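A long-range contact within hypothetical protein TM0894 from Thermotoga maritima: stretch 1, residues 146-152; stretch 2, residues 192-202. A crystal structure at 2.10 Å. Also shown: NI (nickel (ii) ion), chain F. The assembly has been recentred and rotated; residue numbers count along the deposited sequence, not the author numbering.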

ATOM      1  N   VAL A 146       9.679  28.569  14.724  1.00 43.60           N
ATOM      2  CA  VAL A 146       8.660  27.630  15.210  1.00 43.73           C
ATOM      3  C   VAL A 146       7.318  28.317  15.365  1.00 42.26           C
ATOM      4  O   VAL A 146       7.216  29.353  16.001  1.00 40.85           O
ATOM      5  CB  VAL A 146       9.053  27.062  16.601  1.00 43.10           C
ATOM      6  CG1 VAL A 146       8.042  26.043  17.069  1.00 43.90           C
ATOM      7  CG2 VAL A 146      10.440  26.442  16.548  1.00 47.05           C
ATOM      8  N   PHE A 147       6.282  27.700  14.822  1.00 42.61           N
ATOM      9  CA  PHE A 147       4.931  28.235  14.913  1.00 43.20           C
ATOM     10  C   PHE A 147       4.032  27.181  15.522  1.00 42.99           C
ATOM     11  O   PHE A 147       4.032  26.020  15.084  1.00 42.54           O
ATOM     12  CB  PHE A 147       4.401  28.587  13.521  1.00 43.19           C
ATOM     13  CG  PHE A 147       5.112  29.730  12.873  1.00 43.09           C
ATOM     14  CD1 PHE A 147       4.873  31.036  13.269  1.00 44.33           C
ATOM     15  CD2 PHE A 147       6.006  29.504  11.851  1.00 46.97           C
ATOM     16  CE1 PHE A 147       5.539  32.097  12.652  1.00 44.33           C
ATOM     17  CE2 PHE A 147       6.675  30.560  11.234  1.00 45.03           C
ATOM     18  CZ  PHE A 147       6.438  31.838  11.627  1.00 43.22           C
ATOM     19  N   HIS A 148       3.259  27.581  16.515  1.00 41.74           N
ATOM     20  CA  HIS A 148       2.211  26.700  17.082  1.00 42.88           C
ATOM     21  C   HIS A 148       1.004  26.741  16.169  1.00 42.66           C
ATOM     22  O   HIS A 148       0.386  27.791  15.989  1.00 43.51           O
ATOM     23  CB  HIS A 148       1.799  27.143  18.487  1.00 41.55           C
ATOM     24  CG  HIS A 148       0.970  26.122  19.226  1.00 41.87           C
ATOM     25  ND1 HIS A 148       0.201  26.440  20.326  1.00 42.79           N
ATOM     26  CD2 HIS A 148       0.826  24.787  19.044  1.00 41.87           C
ATOM     27  CE1 HIS A 148      -0.382  25.348  20.788  1.00 44.52           C
ATOM     28  NE2 HIS A 148      -0.029  24.329  20.021  1.00 40.87           N
ATOM     29  N   THR A 149       0.678  25.600  15.583  1.00 43.73           N
ATOM     30  CA  THR A 149      -0.359  25.523  14.580  1.00 43.31           C
ATOM     31  C   THR A 149      -1.324  24.391  14.949  1.00 42.18           C
ATOM     32  O   THR A 149      -1.354  23.361  14.274  1.00 42.12           O
ATOM     33  CB  THR A 149       0.254  25.316  13.183  1.00 41.83           C
ATOM     34  OG1 THR A 149       1.167  24.209  13.206  1.00 42.44           O
ATOM     35  CG2 THR A 149       1.040  26.546  12.735  1.00 41.19           C
ATOM     36  N   PRO A 150      -2.104  24.584  16.012  1.00 42.21           N
ATOM     37  CA  PRO A 150      -2.903  23.479  16.590  1.00 44.23           C
ATOM     38  C   PRO A 150      -4.214  23.158  15.840  1.00 45.05           C
ATOM     39  O   PRO A 150      -5.256  23.074  16.431  1.00 47.39           O
ATOM     40  CB  PRO A 150      -3.175  23.968  18.024  1.00 44.02           C
ATOM     41  CG  PRO A 150      -3.217  25.474  17.879  1.00 44.64           C
ATOM     42  CD  PRO A 150      -2.246  25.834  16.787  1.00 42.65           C
ATOM     43  N   TRP A 151      -4.150  23.000  14.530  1.00 45.61           N
ATOM     44  CA  TRP A 151      -5.351  22.750  13.713  1.00 46.18           C
ATOM     45  C   TRP A 151      -5.196  21.366  13.119  1.00 47.30           C
ATOM     46  O   TRP A 151      -5.212  21.152  11.887  1.00 49.42           O
ATOM     47  CB  TRP A 151      -5.499  23.840  12.654  1.00 46.63           C
ATOM     48  CG  TRP A 151      -5.296  25.190  13.299  1.00 45.77           C
ATOM     49  CD1 TRP A 151      -6.022  25.713  14.333  1.00 47.11           C
ATOM     50  CD2 TRP A 151      -4.268  26.140  13.006  1.00 40.37           C
ATOM     51  NE1 TRP A 151      -5.520  26.933  14.677  1.00 41.89           N
ATOM     52  CE2 TRP A 151      -4.444  27.221  13.882  1.00 43.90           C
ATOM     53  CE3 TRP A 151      -3.227  26.184  12.072  1.00 44.97           C
ATOM     54  CZ2 TRP A 151      -3.622  28.341  13.862  1.00 44.28           C
ATOM     55  CZ3 TRP A 151      -2.401  27.296  12.045  1.00 45.53           C
ATOM     56  CH2 TRP A 151      -2.594  28.354  12.944  1.00 46.29           C
ATOM     57  N   HIS A 152      -5.018  20.424  14.026  1.00 46.02           N
ATOM     58  CA  HIS A 152      -4.837  19.017  13.697  1.00 46.37           C
ATOM     59  C   HIS A 152      -4.613  18.232  15.000  1.00 46.76           C
ATOM     60  O   HIS A 152      -5.223  17.187  15.247  1.00 44.82           O
ATOM     61  CB  HIS A 152      -3.642  18.810  12.739  1.00 46.93           C
ATOM     62  CG  HIS A 152      -3.378  17.372  12.453  1.00 47.49           C
ATOM     63  ND1 HIS A 152      -4.213  16.617  11.659  1.00 51.90           N
ATOM     64  CD2 HIS A 152      -2.422  16.527  12.915  1.00 48.55           C
ATOM     65  CE1 HIS A 152      -3.762  15.374  11.613  1.00 48.54           C
ATOM     66  NE2 HIS A 152      -2.685  15.296  12.375  1.00 52.30           N
TER
HETATM   67 NI    NI F 302      -1.087  13.666  12.235  1.00 59.92          NI
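Stretch 2 192-202: VQVKNFLDRVG

Stretch 2 is a helix, Val192 to Val201, that packs on the end of a strand, Val146 to His148, and on the loop that follows it. The two run nearly antiparallel: their N-to-C directions make an angle of 155°, and the axes come no closer than 11.5 Å. The backbones draw nearest where the CA atoms of Trp151 and Val194 lie 7.3 Å apart. Along the helix the i to i+4 hydrogen bonds run unbroken from Asn196 N to Val192 O through Gly202 N to Leu198 O; Gly202, with phi at 78°, is the first residue to leave the helical conformation.

No hydrogen bond crosses the contact, which buries 394 Å² and depends on the fit of side chains. Stretch 1 offers Phe147, Thr149 and Trp151, alternate residues whose CA-to-CB bonds all point toward the helix, whereas that of His148 points away. The helix answers with Gln193, Phe197 and Arg200, spaced by four and then three residues, so that they follow one another along one side of it.

Phe197 is the central bump. Its chi1 is t, and its ring enters the hollow bounded by Phe147, Thr149 and Trp151. Its edge meets the face of Phe147, with CE1 of Phe197 3.5 Å from CG of Phe147, ring centroids 5.2 Å apart and planes at 71°. One face of the Phe197 ring receives the methyl of Thr149: CG2 of Thr149 stands 3.7 Å from the ring centroid of Phe197, 11° off the normal, a CH-pi contact. Trp151 closes the hollow at the base of the side chain, its CZ3 3.6 Å from CB of Phe197; the two rings are oblique, at 54°.

Toward the start of the helix, the indole of Trp151 lies against the CB of Gln193. CB of Gln193 sits over the five-membered ring of Trp151, 3.6 Å from its centroid and only 10° off the normal, while the end of the Gln193 side chain leads away. Val194, whose CA-to-CB bond points sideways, places CG2 3.9 Å from CE3 of Trp151.

Toward the other end, the extended side chain of Arg200 reaches the rim of Phe147, placing NH1 of Arg200 3.5 Å from CD1 of Phe147; the ring presents its edge there, and the guanidinium turns a face to it. Val201 makes a looser contact, its CG2 4.4 Å from CE2 of Phe147. Beyond the packed residues, NE2 of His152 binds the nickel ion at 2.3 Å.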

ATOM      1  N   VAL A 192     -10.042  28.261   7.809  1.00 41.26           N
ATOM      2  CA  VAL A 192      -9.787  29.670   7.931  1.00 41.62           C
ATOM      3  C   VAL A 192      -8.510  29.921   8.738  1.00 40.98           C
ATOM      4  O   VAL A 192      -7.733  30.806   8.402  1.00 40.34           O
ATOM      5  CB  VAL A 192     -10.964  30.434   8.572  1.00 42.54           C
ATOM      6  CG1 VAL A 192     -10.642  31.921   8.662  1.00 43.06           C
ATOM      7  CG2 VAL A 192     -12.242  30.235   7.755  1.00 43.80           C
ATOM      8  N   GLN A 193      -8.274  29.114   9.764  1.00 40.99           N
ATOM      9  CA  GLN A 193      -7.088  29.266  10.601  1.00 41.77           C
ATOM     10  C   GLN A 193      -5.814  28.981   9.839  1.00 41.91           C
ATOM     11  O   GLN A 193      -4.815  29.692   9.964  1.00 41.55           O
ATOM     12  CB  GLN A 193      -7.156  28.340  11.807  1.00 42.33           C
ATOM     13  CG  GLN A 193      -8.296  28.676  12.800  1.00 45.78           C
ATOM     14  CD  GLN A 193      -9.612  27.946  12.501  1.00 47.89           C
ATOM     15  OE1 GLN A 193      -9.844  27.417  11.410  1.00 42.35           O
ATOM     16  NE2 GLN A 193     -10.478  27.931  13.484  1.00 51.67           N
ATOM     17  N   VAL A 194      -5.840  27.932   9.030  1.00 42.61           N
ATOM     18  CA  VAL A 194      -4.679  27.584   8.220  1.00 42.54           C
ATOM     19  C   VAL A 194      -4.445  28.666   7.157  1.00 42.96           C
ATOM     20  O   VAL A 194      -3.315  29.084   6.923  1.00 43.11           O
ATOM     21  CB  VAL A 194      -4.778  26.133   7.607  1.00 42.42           C
ATOM     22  CG1 VAL A 194      -3.588  25.847   6.756  1.00 46.90           C
ATOM     23  CG2 VAL A 194      -4.822  25.105   8.706  1.00 42.83           C
ATOM     24  N   LYS A 195      -5.517  29.130   6.527  1.00 42.55           N
ATOM     25  CA  LYS A 195      -5.413  30.165   5.564  1.00 43.08           C
ATOM     26  C   LYS A 195      -4.810  31.429   6.188  1.00 43.74           C
ATOM     27  O   LYS A 195      -3.916  32.015   5.609  1.00 44.34           O
ATOM     28  CB  LYS A 195      -6.788  30.463   4.966  1.00 45.23           C
ATOM     29  CG  LYS A 195      -6.748  31.406   3.758  1.00 46.16           C
ATOM     30  CD  LYS A 195      -7.328  32.752   4.040  1.00 58.86           C
ATOM     31  CE  LYS A 195      -7.207  33.689   2.809  1.00 62.83           C
ATOM     32  NZ  LYS A 195      -7.380  35.095   3.243  1.00 64.93           N
ATOM     33  N   ASN A 196      -5.277  31.835   7.376  1.00 42.51           N
ATOM     34  CA  ASN A 196      -4.702  33.003   8.047  1.00 42.69           C
ATOM     35  C   ASN A 196      -3.229  32.781   8.400  1.00 42.10           C
ATOM     36  O   ASN A 196      -2.424  33.712   8.352  1.00 41.93           O
ATOM     37  CB  ASN A 196      -5.486  33.394   9.303  1.00 41.36           C
ATOM     38  CG  ASN A 196      -6.896  33.883   8.989  1.00 46.63           C
ATOM     39  OD1 ASN A 196      -7.171  34.364   7.890  1.00 49.02           O
ATOM     40  ND2 ASN A 196      -7.794  33.752   9.961  1.00 43.35           N
ATOM     41  N   PHE A 197      -2.879  31.558   8.767  1.00 42.29           N
ATOM     42  CA  PHE A 197      -1.497  31.237   9.061  1.00 42.25           C
ATOM     43  C   PHE A 197      -0.602  31.401   7.834  1.00 43.36           C
ATOM     44  O   PHE A 197       0.467  31.987   7.898  1.00 42.74           O
ATOM     45  CB  PHE A 197      -1.376  29.825   9.625  1.00 42.75           C
ATOM     46  CG  PHE A 197       0.060  29.394   9.849  1.00 41.27           C
ATOM     47  CD1 PHE A 197       0.861  30.073  10.755  1.00 46.83           C
ATOM     48  CD2 PHE A 197       0.607  28.341   9.122  1.00 43.45           C
ATOM     49  CE1 PHE A 197       2.194  29.704  10.939  1.00 44.27           C
ATOM     50  CE2 PHE A 197       1.935  27.963   9.297  1.00 42.34           C
ATOM     51  CZ  PHE A 197       2.726  28.650  10.217  1.00 42.57           C
ATOM     52  N   LEU A 198      -1.029  30.871   6.706  1.00 44.90           N
ATOM     53  CA  LEU A 198      -0.235  31.011   5.488  1.00 45.26           C
ATOM     54  C   LEU A 198      -0.110  32.480   5.079  1.00 45.23           C
ATOM     55  O   LEU A 198       0.924  32.876   4.563  1.00 45.47           O
ATOM     56  CB  LEU A 198      -0.811  30.206   4.353  1.00 44.51           C
ATOM     57  CG  LEU A 198      -0.794  28.702   4.577  1.00 49.15           C
ATOM     58  CD1 LEU A 198      -1.528  28.007   3.445  1.00 52.05           C
ATOM     59  CD2 LEU A 198       0.626  28.190   4.718  1.00 55.13           C
ATOM     60  N   ASP A 199      -1.151  33.279   5.316  1.00 45.60           N
ATOM     61  CA  ASP A 199      -1.073  34.713   5.072  1.00 46.75           C
ATOM     62  C   ASP A 199      -0.027  35.380   5.967  1.00 47.51           C
ATOM     63  O   ASP A 199       0.695  36.275   5.529  1.00 47.91           O
ATOM     64  CB  ASP A 199      -2.414  35.448   5.315  1.00 46.68           C
ATOM     65  CG  ASP A 199      -3.450  35.181   4.237  1.00 52.04           C
ATOM     66  OD1 ASP A 199      -3.079  34.744   3.125  1.00 53.59           O
ATOM     67  OD2 ASP A 199      -4.653  35.421   4.513  1.00 57.65           O
ATOM     68  N   ARG A 200       0.022  34.963   7.228  1.00 46.92           N
ATOM     69  CA  ARG A 200       0.976  35.501   8.170  1.00 46.75           C
ATOM     70  C   ARG A 200       2.416  35.176   7.770  1.00 47.11           C
ATOM     71  O   ARG A 200       3.302  36.027   7.847  1.00 47.19           O
ATOM     72  CB  ARG A 200       0.713  34.940   9.562  1.00 47.51           C
ATOM     73  CG  ARG A 200       1.612  35.528  10.600  1.00 48.00           C
ATOM     74  CD  ARG A 200       1.570  34.787  11.921  1.00 48.16           C
ATOM     75  NE  ARG A 200       2.622  35.312  12.787  1.00 47.92           N
ATOM     76  CZ  ARG A 200       3.125  34.727  13.879  1.00 50.12           C
ATOM     77  NH1 ARG A 200       2.683  33.542  14.323  1.00 48.05           N
ATOM     78  NH2 ARG A 200       4.102  35.336  14.523  1.00 49.13           N
ATOM     79  N   VAL A 201       2.643  33.947   7.330  1.00 47.56           N
ATOM     80  CA  VAL A 201       3.959  33.507   6.898  1.00 48.76           C
ATOM     81  C   VAL A 201       4.432  34.298   5.674  1.00 49.10           C
ATOM     82  O   VAL A 201       5.588  34.651   5.583  1.00 49.63           O
ATOM     83  CB  VAL A 201       3.959  31.988   6.649  1.00 48.73           C
ATOM     84  CG1 VAL A 201       5.215  31.527   5.899  1.00 50.91           C
ATOM     85  CG2 VAL A 201       3.836  31.274   7.980  1.00 46.66           C
ATOM     86  N   GLY A 202       3.525  34.579   4.755  1.00 49.98           N
ATOM     87  CA  GLY A 202       3.841  35.384   3.594  1.00 50.60           C
ATOM     88  C   GLY A 202       4.606  34.611   2.524  1.00 50.05           C
ATOM     89  O   GLY A 202       4.503  33.395   2.432  1.00 47.40           O
TER
HETATM   90  O   HOH W   1      -0.142  11.842  11.477  1.00 40.47           O
HETATM   91  O   HOH W   2      -2.719  12.368  10.989  1.00 43.01           O